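Local atomic coordinates of Galactose/lactose metabolism regulatory protein GAL80 (PDB entry 3BTV), a protein that represses the yeast galactose and lactose metabolic genes by binding the activator GAL4 and blocking its transcriptional activation when no inducing sugar is present. Residues I90-I95 / Y121-W126; I232-F237 / Y419-M424; S318-Y323 / E354-R359. The protein carries 1 engineered substitution. All blocks are in the same frame, centred on the assembly; numbering follows the deposited sequence.

Contact 1 of 3, residues I90-I95 / Y121-W126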
loop_
_atom_site.group_PDB
_atom_site.type_symbol
_atom_site.label_atom_id
_atom_site.label_comp_id
_atom_site.label_asym_id
_atom_site.label_seq_id
_atom_site.Cartn_x
_atom_site.Cartn_y
_atom_site.Cartn_z
ATOM N N ILE B 90 35.054 -32.520 -7.559
ATOM C CA ILE B 90 33.937 -31.640 -7.220
ATOM C C ILE B 90 32.619 -32.055 -7.868
ATOM O O ILE B 90 32.545 -32.259 -9.081
ATOM C CB ILE B 90 34.220 -30.185 -7.640
ATOM C CG1 ILE B 90 35.544 -29.696 -7.053
ATOM C CG2 ILE B 90 33.073 -29.280 -7.208
ATOM C CD1 ILE B 90 35.989 -28.352 -7.601
ATOM N N ASP B 91 31.571 -32.153 -7.056
ATOM C CA ASP B 91 30.242 -32.513 -7.547
ATOM C C ASP B 91 29.300 -31.312 -7.563
ATOM O O ASP B 91 28.485 -31.152 -8.474
ATOM C CB ASP B 91 29.639 -33.613 -6.679
ATOM C CG ASP B 91 30.548 -34.812 -6.551
ATOM O OD1 ASP B 91 31.274 -35.117 -7.522
ATOM O OD2 ASP B 91 30.530 -35.452 -5.478
ATOM N N MET B 92 29.404 -30.478 -6.537
ATOM C CA MET B 92 28.593 -29.274 -6.454
ATOM C C MET B 92 29.452 -28.041 -6.219
ATOM O O MET B 92 30.233 -27.991 -5.268
ATOM C CB MET B 92 27.555 -29.393 -5.340
ATOM C CG MET B 92 26.825 -28.077 -5.064
ATOM S SD MET B 92 25.538 -28.175 -3.793
ATOM C CE MET B 92 24.301 -29.130 -4.654
ATOM N N ILE B 93 29.305 -27.045 -7.085
ATOM C CA ILE B 93 30.020 -25.787 -6.907
ATOM C C ILE B 93 29.098 -24.754 -6.273
ATOM O O ILE B 93 27.959 -24.577 -6.706
ATOM C CB ILE B 93 30.596 -25.258 -8.236
ATOM C CG1 ILE B 93 31.761 -26.143 -8.694
ATOM C CG2 ILE B 93 31.058 -23.822 -8.085
ATOM C CD1 ILE B 93 32.264 -25.834 -10.091
ATOM N N VAL B 94 29.592 -24.097 -5.228
ATOM C CA VAL B 94 28.844 -23.038 -4.565
ATOM C C VAL B 94 29.570 -21.714 -4.744
ATOM O O VAL B 94 30.753 -21.606 -4.440
ATOM C CB VAL B 94 28.688 -23.310 -3.060
ATOM C CG1 VAL B 94 27.792 -22.256 -2.428
ATOM C CG2 VAL B 94 28.114 -24.692 -2.833
ATOM N N ILE B 95 28.868 -20.713 -5.260
ATOM C CA ILE B 95 29.436 -19.376 -5.385
ATOM C C ILE B 95 28.808 -18.461 -4.336
ATOM O O ILE B 95 27.620 -18.135 -4.413
ATOM C CB ILE B 95 29.208 -18.781 -6.781
ATOM C CG1 ILE B 95 30.223 -19.341 -7.775
ATOM C CG2 ILE B 95 29.357 -17.277 -6.748
ATOM C CD1 ILE B 95 29.915 -20.729 -8.237
ATOM N N TYR B 121 26.013 -30.021 -9.931
ATOM C CA TYR B 121 25.278 -28.922 -9.331
ATOM C C TYR B 121 26.016 -27.601 -9.319
ATOM O O TYR B 121 27.216 -27.547 -9.046
ATOM C CB TYR B 121 24.889 -29.278 -7.897
ATOM C CG TYR B 121 24.056 -30.530 -7.780
ATOM C CD1 TYR B 121 24.614 -31.719 -7.324
ATOM C CD2 TYR B 121 22.713 -30.527 -8.129
ATOM C CE1 TYR B 121 23.853 -32.870 -7.214
ATOM C CE2 TYR B 121 21.944 -31.671 -8.025
ATOM C CZ TYR B 121 22.518 -32.839 -7.568
ATOM O OH TYR B 121 21.750 -33.976 -7.466
ATOM N N LEU B 122 25.277 -26.533 -9.601
ATOM C CA LEU B 122 25.791 -25.181 -9.433
ATOM C C LEU B 122 24.863 -24.384 -8.529
ATOM O O LEU B 122 23.678 -24.208 -8.827
ATOM C CB LEU B 122 25.954 -24.471 -10.775
ATOM C CG LEU B 122 26.380 -23.005 -10.641
ATOM C CD1 LEU B 122 27.768 -22.911 -9.994
ATOM C CD2 LEU B 122 26.362 -22.309 -11.999
ATOM N N PHE B 123 25.411 -23.903 -7.422
ATOM C CA PHE B 123 24.633 -23.217 -6.400
ATOM C C PHE B 123 25.093 -21.763 -6.346
ATOM O O PHE B 123 26.259 -21.491 -6.054
ATOM C CB PHE B 123 24.892 -23.902 -5.057
ATOM C CG PHE B 123 23.986 -23.452 -3.941
ATOM C CD1 PHE B 123 23.976 -24.138 -2.735
ATOM C CD2 PHE B 123 23.156 -22.361 -4.087
ATOM C CE1 PHE B 123 23.152 -23.741 -1.696
ATOM C CE2 PHE B 123 22.323 -21.959 -3.051
ATOM C CZ PHE B 123 22.324 -22.645 -1.856
ATOM N N VAL B 124 24.182 -20.833 -6.637
ATOM C CA VAL B 124 24.510 -19.404 -6.619
ATOM C C VAL B 124 23.578 -18.651 -5.694
ATOM O O VAL B 124 22.401 -18.982 -5.592
ATOM C CB VAL B 124 24.451 -18.776 -8.042
ATOM C CG1 VAL B 124 24.880 -17.311 -8.011
ATOM C CG2 VAL B 124 25.346 -19.562 -9.012
ATOM N N GLU B 125 24.097 -17.632 -5.022
ATOM C CA GLU B 125 23.254 -16.803 -4.169
ATOM C C GLU B 125 22.486 -15.758 -4.955
ATOM O O GLU B 125 22.899 -15.361 -6.041
ATOM C CB GLU B 125 24.090 -16.137 -3.086
ATOM C CG GLU B 125 24.542 -17.121 -2.033
ATOM C CD GLU B 125 25.142 -16.436 -0.838
ATOM O OE1 GLU B 125 26.006 -15.555 -1.047
ATOM O OE2 GLU B 125 24.748 -16.775 0.303
ATOM N N TRP B 126 21.345 -15.347 -4.413
ATOM C CA TRP B 126 20.589 -14.226 -4.962
ATOM C C TRP B 126 21.267 -12.951 -4.473
ATOM O O TRP B 126 21.648 -12.879 -3.311
ATOM C CB TRP B 126 19.131 -14.275 -4.494
ATOM C CG TRP B 126 18.331 -13.107 -4.990
ATOM C CD1 TRP B 126 18.001 -11.994 -4.288
ATOM C CD2 TRP B 126 17.805 -12.923 -6.308
ATOM N NE1 TRP B 126 17.303 -11.127 -5.081
ATOM C CE2 TRP B 126 17.170 -11.672 -6.332
ATOM C CE3 TRP B 126 17.822 -13.691 -7.476
ATOM C CZ2 TRP B 126 16.534 -11.171 -7.473
ATOM C CZ3 TRP B 126 17.189 -13.199 -8.605
ATOM C CH2 TRP B 126 16.563 -11.948 -8.599
#

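Contact 2 of 3, residues I232-F237 / Y419-M424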
loop_
_atom_site.group_PDB
_atom_site.type_symbol
_atom_site.label_atom_id
_atom_site.label_comp_id
_atom_site.label_asym_id
_atom_site.label_seq_id
_atom_site.Cartn_x
_atom_site.Cartn_y
_atom_site.Cartn_z
ATOM N N ILE B 232 1.855 -4.771 -13.245
ATOM C CA ILE B 232 2.491 -4.069 -12.144
ATOM C C ILE B 232 2.746 -2.604 -12.465
ATOM O O ILE B 232 2.886 -2.211 -13.626
ATOM C CB ILE B 232 3.837 -4.702 -11.771
ATOM C CG1 ILE B 232 4.792 -4.612 -12.964
ATOM C CG2 ILE B 232 3.644 -6.157 -11.393
ATOM C CD1 ILE B 232 6.187 -4.170 -12.630
ATOM N N ASN B 233 2.827 -1.805 -11.416
ATOM C CA ASN B 233 3.322 -0.444 -11.510
ATOM C C ASN B 233 4.229 -0.172 -10.331
ATOM O O ASN B 233 3.910 -0.531 -9.198
ATOM C CB ASN B 233 2.177 0.572 -11.472
ATOM C CG ASN B 233 2.643 1.980 -11.851
ATOM O OD1 ASN B 233 2.631 2.356 -13.023
ATOM N ND2 ASN B 233 3.065 2.756 -10.858
ATOM N N ALA B 234 5.348 0.481 -10.583
ATOM C CA ALA B 234 6.260 0.841 -9.505
ATOM C C ALA B 234 6.725 2.291 -9.566
ATOM O O ALA B 234 6.850 2.887 -10.635
ATOM C CB ALA B 234 7.448 -0.070 -9.507
ATOM N N MET B 235 6.995 2.849 -8.402
ATOM C CA MET B 235 7.723 4.099 -8.321
ATOM C C MET B 235 8.907 3.862 -7.397
ATOM O O MET B 235 8.744 3.368 -6.273
ATOM C CB MET B 235 6.841 5.212 -7.779
ATOM C CG MET B 235 5.602 5.469 -8.617
ATOM S SD MET B 235 4.489 6.652 -7.831
ATOM C CE MET B 235 3.138 6.661 -9.014
ATOM N N VAL B 236 10.094 4.208 -7.884
ATOM C CA VAL B 236 11.340 3.943 -7.177
ATOM C C VAL B 236 11.968 5.281 -6.819
ATOM O O VAL B 236 12.082 6.168 -7.656
ATOM C CB VAL B 236 12.293 3.124 -8.062
ATOM C CG1 VAL B 236 13.616 2.861 -7.348
ATOM C CG2 VAL B 236 11.615 1.821 -8.468
ATOM N N PHE B 237 12.371 5.431 -5.566
ATOM C CA PHE B 237 12.809 6.733 -5.078
ATOM C C PHE B 237 14.261 6.786 -4.619
ATOM O O PHE B 237 14.741 5.896 -3.917
ATOM C CB PHE B 237 11.951 7.158 -3.885
ATOM C CG PHE B 237 10.497 7.327 -4.203
ATOM C CD1 PHE B 237 9.664 6.225 -4.349
ATOM C CD2 PHE B 237 9.956 8.590 -4.330
ATOM C CE1 PHE B 237 8.319 6.393 -4.643
ATOM C CE2 PHE B 237 8.606 8.761 -4.612
ATOM C CZ PHE B 237 7.791 7.669 -4.770
ATOM N N TYR B 419 11.858 -1.571 -12.397
ATOM C CA TYR B 419 12.620 -0.403 -12.837
ATOM C C TYR B 419 12.106 0.212 -14.152
ATOM O O TYR B 419 12.121 1.430 -14.302
ATOM C CB TYR B 419 14.115 -0.730 -12.939
ATOM C CG TYR B 419 14.816 -0.709 -11.603
ATOM C CD1 TYR B 419 15.272 -1.878 -11.023
ATOM C CD2 TYR B 419 15.007 0.483 -10.917
ATOM C CE1 TYR B 419 15.904 -1.868 -9.801
ATOM C CE2 TYR B 419 15.640 0.505 -9.696
ATOM C CZ TYR B 419 16.090 -0.681 -9.143
ATOM O OH TYR B 419 16.727 -0.676 -7.925
ATOM N N LYS B 420 11.652 -0.623 -15.088
ATOM C CA LYS B 420 11.082 -0.111 -16.339
ATOM C C LYS B 420 9.842 0.706 -16.051
ATOM O O LYS B 420 9.709 1.821 -16.549
ATOM C CB LYS B 420 10.708 -1.235 -17.306
ATOM C CG LYS B 420 11.787 -1.659 -18.268
ATOM C CD LYS B 420 11.205 -2.544 -19.360
ATOM C CE LYS B 420 12.208 -3.607 -19.789
ATOM N NZ LYS B 420 13.585 -3.060 -19.960
ATOM N N SER B 421 8.940 0.135 -15.250
ATOM C CA SER B 421 7.702 0.788 -14.879
ATOM C C SER B 421 7.933 2.185 -14.336
ATOM O O SER B 421 7.239 3.125 -14.705
ATOM C CB SER B 421 6.954 -0.042 -13.805
ATOM O OG SER B 421 5.811 0.672 -13.402
ATOM N N ASN B 422 8.884 2.301 -13.419
ATOM C CA ASN B 422 9.254 3.585 -12.853
ATOM C C ASN B 422 9.765 4.573 -13.930
ATOM O O ASN B 422 9.370 5.737 -13.970
ATOM C CB ASN B 422 10.343 3.381 -11.799
ATOM C CG ASN B 422 10.790 4.680 -11.172
ATOM O OD1 ASN B 422 10.003 5.373 -10.539
ATOM N ND2 ASN B 422 12.061 5.023 -11.352
ATOM N N MET B 423 10.636 4.104 -14.799
ATOM C CA MET B 423 11.252 5.038 -15.741
ATOM C C MET B 423 10.227 5.485 -16.780
ATOM O O MET B 423 10.074 6.678 -17.027
ATOM C CB MET B 423 12.516 4.446 -16.360
ATOM C CG MET B 423 12.382 4.028 -17.809
ATOM S SD MET B 423 13.994 3.874 -18.610
ATOM C CE MET B 423 14.824 2.764 -17.477
ATOM N N MET B 424 9.477 4.530 -17.326
ATOM C CA MET B 424 8.422 4.817 -18.304
ATOM C C MET B 424 7.189 5.457 -17.684
ATOM O O MET B 424 6.360 6.036 -18.382
ATOM C CB MET B 424 7.985 3.532 -19.014
ATOM C CG MET B 424 9.062 2.844 -19.838
ATOM S SD MET B 424 8.491 1.278 -20.544
ATOM C CE MET B 424 7.102 1.805 -21.550
#

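Contact 3 of 3, residues S318-Y323 / E354-R359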
loop_
_atom_site.group_PDB
_atom_site.type_symbol
_atom_site.label_atom_id
_atom_site.label_comp_id
_atom_site.label_asym_id
_atom_site.label_seq_id
_atom_site.Cartn_x
_atom_site.Cartn_y
_atom_site.Cartn_z
ATOM N N SER B 318 9.271 -14.328 11.128
ATOM C CA SER B 318 9.446 -14.913 12.442
ATOM C C SER B 318 8.107 -15.197 13.125
ATOM O O SER B 318 8.071 -15.685 14.247
ATOM C CB SER B 318 10.306 -14.000 13.314
ATOM O OG SER B 318 9.609 -12.811 13.634
ATOM N N ASN B 319 7.006 -14.897 12.447
ATOM C CA ASN B 319 5.687 -15.118 13.027
ATOM C C ASN B 319 4.596 -15.297 11.968
ATOM O O ASN B 319 4.546 -14.546 10.996
ATOM C CB ASN B 319 5.338 -13.949 13.943
ATOM C CG ASN B 319 4.260 -14.297 14.936
ATOM O OD1 ASN B 319 4.251 -15.387 15.505
ATOM N ND2 ASN B 319 3.350 -13.364 15.166
ATOM N N LEU B 320 3.737 -16.299 12.155
ATOM C CA LEU B 320 2.561 -16.514 11.297
ATOM C C LEU B 320 1.270 -16.555 12.124
ATOM O O LEU B 320 1.148 -17.315 13.102
ATOM C CB LEU B 320 2.695 -17.805 10.481
ATOM C CG LEU B 320 1.458 -18.306 9.708
ATOM C CD1 LEU B 320 1.065 -17.354 8.590
ATOM C CD2 LEU B 320 1.730 -19.675 9.134
ATOM N N VAL B 321 0.313 -15.734 11.727
ATOM C CA VAL B 321 -0.959 -15.631 12.429
ATOM C C VAL B 321 -2.140 -15.843 11.482
ATOM O O VAL B 321 -2.176 -15.282 10.387
ATOM C CB VAL B 321 -1.115 -14.247 13.086
ATOM C CG1 VAL B 321 -2.330 -14.240 13.991
ATOM C CG2 VAL B 321 0.139 -13.884 13.900
ATOM N N LEU B 322 -3.114 -16.627 11.928
ATOM C CA LEU B 322 -4.350 -16.854 11.193
ATOM C C LEU B 322 -5.522 -16.414 12.029
ATOM O O LEU B 322 -5.604 -16.746 13.221
ATOM C CB LEU B 322 -4.528 -18.338 10.890
ATOM C CG LEU B 322 -3.790 -18.906 9.692
ATOM C CD1 LEU B 322 -3.834 -20.409 9.801
ATOM C CD2 LEU B 322 -4.457 -18.423 8.407
ATOM N N TYR B 323 -6.458 -15.725 11.383
ATOM C CA TYR B 323 -7.597 -15.115 12.066
ATOM C C TYR B 323 -8.880 -15.489 11.372
ATOM O O TYR B 323 -9.001 -15.341 10.146
ATOM C CB TYR B 323 -7.549 -13.595 11.998
ATOM C CG TYR B 323 -6.264 -12.913 12.362
ATOM C CD1 TYR B 323 -6.106 -12.333 13.613
ATOM C CD2 TYR B 323 -5.242 -12.770 11.433
ATOM C CE1 TYR B 323 -4.953 -11.663 13.949
ATOM C CE2 TYR B 323 -4.087 -12.086 11.753
ATOM C CZ TYR B 323 -3.947 -11.539 13.018
ATOM O OH TYR B 323 -2.793 -10.878 13.370
ATOM N N GLU B 354 -5.034 -18.015 15.636
ATOM C CA GLU B 354 -3.984 -19.020 15.825
ATOM C C GLU B 354 -2.649 -18.390 15.520
ATOM O O GLU B 354 -2.504 -17.691 14.519
ATOM C CB GLU B 354 -4.204 -20.225 14.901
ATOM C CG GLU B 354 -5.675 -20.514 14.642
ATOM C CD GLU B 354 -5.897 -21.687 13.711
ATOM O OE1 GLU B 354 -6.431 -21.465 12.606
ATOM O OE2 GLU B 354 -5.543 -22.823 14.082
ATOM N N VAL B 355 -1.674 -18.645 16.381
ATOM C CA VAL B 355 -0.329 -18.131 16.185
ATOM C C VAL B 355 0.634 -19.285 16.034
ATOM O O VAL B 355 0.629 -20.216 16.840
ATOM C CB VAL B 355 0.135 -17.315 17.398
ATOM C CG1 VAL B 355 1.508 -16.698 17.127
ATOM C CG2 VAL B 355 -0.876 -16.241 17.705
ATOM N N TYR B 356 1.464 -19.218 15.003
ATOM C CA TYR B 356 2.494 -20.216 14.784
ATOM C C TYR B 356 3.837 -19.526 14.936
ATOM O O TYR B 356 4.165 -18.606 14.183
ATOM C CB TYR B 356 2.318 -20.861 13.404
ATOM C CG TYR B 356 3.402 -21.858 13.019
ATOM C CD1 TYR B 356 3.471 -23.108 13.612
ATOM C CD2 TYR B 356 4.338 -21.554 12.035
ATOM C CE1 TYR B 356 4.449 -24.024 13.244
ATOM C CE2 TYR B 356 5.325 -22.466 11.662
ATOM C CZ TYR B 356 5.370 -23.698 12.271
ATOM O OH TYR B 356 6.338 -24.604 11.908
ATOM N N HIS B 357 4.600 -19.928 15.945
ATOM C CA HIS B 357 5.852 -19.244 16.238
ATOM C C HIS B 357 6.863 -20.184 16.857
ATOM O O HIS B 357 6.645 -20.686 17.956
ATOM C CB HIS B 357 5.623 -18.045 17.172
ATOM C CG HIS B 357 6.889 -17.361 17.594
ATOM N ND1 HIS B 357 7.712 -16.702 16.705
ATOM C CD2 HIS B 357 7.478 -17.237 18.807
ATOM C CE1 HIS B 357 8.749 -16.201 17.351
ATOM N NE2 HIS B 357 8.629 -16.508 18.631
ATOM N N LEU B 358 7.963 -20.415 16.141
ATOM C CA LEU B 358 9.051 -21.249 16.633
ATOM C C LEU B 358 10.070 -20.368 17.338
ATOM O O LEU B 358 10.889 -19.699 16.706
ATOM C CB LEU B 358 9.719 -21.995 15.483
ATOM C CG LEU B 358 8.821 -22.707 14.475
ATOM C CD1 LEU B 358 9.627 -23.111 13.250
ATOM C CD2 LEU B 358 8.156 -23.926 15.105
ATOM N N ARG B 359 10.006 -20.363 18.659
ATOM C CA ARG B 359 10.918 -19.568 19.464
ATOM C C ARG B 359 12.322 -20.144 19.358
ATOM O O ARG B 359 12.505 -21.366 19.333
ATOM C CB ARG B 359 10.447 -19.565 20.916
ATOM C CG ARG B 359 8.989 -19.968 21.038
ATOM C CD ARG B 359 8.299 -19.326 22.220
ATOM N NE ARG B 359 6.853 -19.498 22.125
ATOM C CZ ARG B 359 5.985 -19.101 23.048
ATOM N NH1 ARG B 359 6.407 -18.503 24.154
ATOM N NH2 ARG B 359 4.690 -19.305 22.865
#

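Contact 1 of 3, residues I90-I95 / Y121-W126
Met92 lies across the root of Tyr121. Its CG is anti to the backbone N, and a bend at the last torsion (chi3 -71°) folds the terminal methyl back, so that Met92 CE comes to 3.3 Å from Tyr121 CB and nearly as close to the first ring carbon. The two chains cross obliquely. Tyr121 CG is turned beside its own backbone N (chi1 -58°), which carries the ring away from strand 92-95 and lets its hydroxyl bond to His379. An alanine in place of Met92 would probably loosen the packing at the base of the Tyr121 ring, since the folded-back methyl that presses there would be gone. Further along the same face Val94 and Phe123 run side by side, Val94 CG2 4.0 Å from Phe123 CB; helix 363-380 covers this face through Ile375, Tyr372, Phe378 and Leu371. The strands are neighbours in the parallel sheet of the Rossmann fold, and with helix 102-112 they make one of its beta-alpha-beta units. That helix packs on the other face, where Leu122 CD1 lies obliquely against two isoleucines, 3.5 Å from Ile95 CD1 and 3.9 Å from Ile93 CG2. Leu109 and Val106 of the helix close over Ile93 and Ile95 respectively. Between the two faces the backbones zip in parallel register. Phe123 N gives a short bond of 2.7 Å to Ile93 O, nearly along the C=O axis, and Ile95 N repeats this on Phe123 O at 2.8 Å. Ile93 N instead approaches Tyr121 O from above the carbonyl plane, while the bond from Tyr121 N to Asp91 O is longer, at 3.1 Å. The carboxylate of Asp91 turns off to a salt bridge with Arg22.

Contact 2 of 3, residues I232-F237 / Y419-M424
Ser421 OG is gripped by two hydrogen bonds: it accepts from Ala234 N at 2.9 Å, with an N-H...O angle of 162°, and is also bonded to Ser426 O, just past the end of the helix. Its chi1 of 176° sets OG anti to the helix backbone N, with the CB bond already aimed at the strand, and the hydroxyl comes down on the peptide between Asn233 and Ala234, 3.3 Å from Asn233 CA. One residue on, Asn422 repeats the trick with a longer arm. Its CG is also anti to the backbone N, and Asn422 OD1 takes the N-H of Val236 at 2.9 Å in an almost straight bond, although the donor stands well above the plane of the amide. Asn422 lies across Val236 at about a right angle, Asn422 CG 3.8 Å from Val236 CB and Asn422 CB against Val236 CG2; Val236 CG1 reaches 3.9 Å to Tyr419 CE2, again crossing roughly at right angles. Ala234 O meets the CA of Asn422 between the two grips. Two polar side chains one residue apart on helix 405-424 thus take alternate N-H groups of strand 229-237; the axes of residues 419-424 and 232-237 cross at -74°. Asn233 and Met235 pack on Thr427 of the second subunit. Strand 264-271 pairs with one edge of strand 229-237; on the other lie strand 428-429, at Ile232, and the helix, at Ala234 and Val236.

Contact 3 of 3, residues S318-Y323 / E354-R359
Strands 319-323 and 354-356 run antiparallel, their axes at 164°, with Leu320-Tyr356 and Leu322-Glu354 as hydrogen-bonded pairs flanking the non-hydrogen-bonded pair Val321-Val355. The shortest of the four backbone bonds runs from Tyr356 N to Leu320 O, 2.7 Å and nearly straight. Beyond the last of them, the ring of His357 continues the ladder with a side-chain donor: its ND1 gives a hydrogen bond of 2.7 Å to Ser318 O, lying in the ring plane and almost along the C=O axis. His357 CG is anti to the backbone N (chi1 176°), which swings the ring toward that carbonyl; because a carbonyl oxygen can only accept, ND1 is the protonated nitrogen in this bond. Asn319 stands beside it, its amide turned 82° from the imidazole, with Asn319 OD1 3.4 Å from His357 CB and equally near Val355 CG1. This is an edge of the large mixed sheet of the C-terminal half, where strand 352-356 is the outermost strand within the chain. On the inner side Ser318 and Asn319 both face Glu309 in a classic beta bulge. Leu320, Leu322, Glu354 and Tyr356 share one face, toward helix 159-169; there Leu320 CB is 4.2 Å from Tyr356 CB, and both residues touch Arg163. The aliphatic end of Leu322 lies obliquely against the carboxylate of Glu354, CD1 to OE1 4.0 Å, and that oxygen is hydrogen-bonded to Tyr172.

The three contacts are well separated, with centres 32 to 34 Å apart, and none touches another. Contact 1 belongs to the parallel Rossmann sheet, on the opposite side of the chain's centre from each of the others; its nearest atoms are about 10 Å from contact 2 and about 18 Å from contact 3. Contacts 2 and 3 both reach the nine-stranded mixed sheet, far apart across it, with nearest atoms about 23 Å apart. Contact 3 joins its outermost strand 352-356 to the next one, whereas contact 2 sets a helix against the edge of strand 229-237 near the second subunit. Along the chain, contact 1 closes first, and contact 3 is nested within the loop that contact 2 closes.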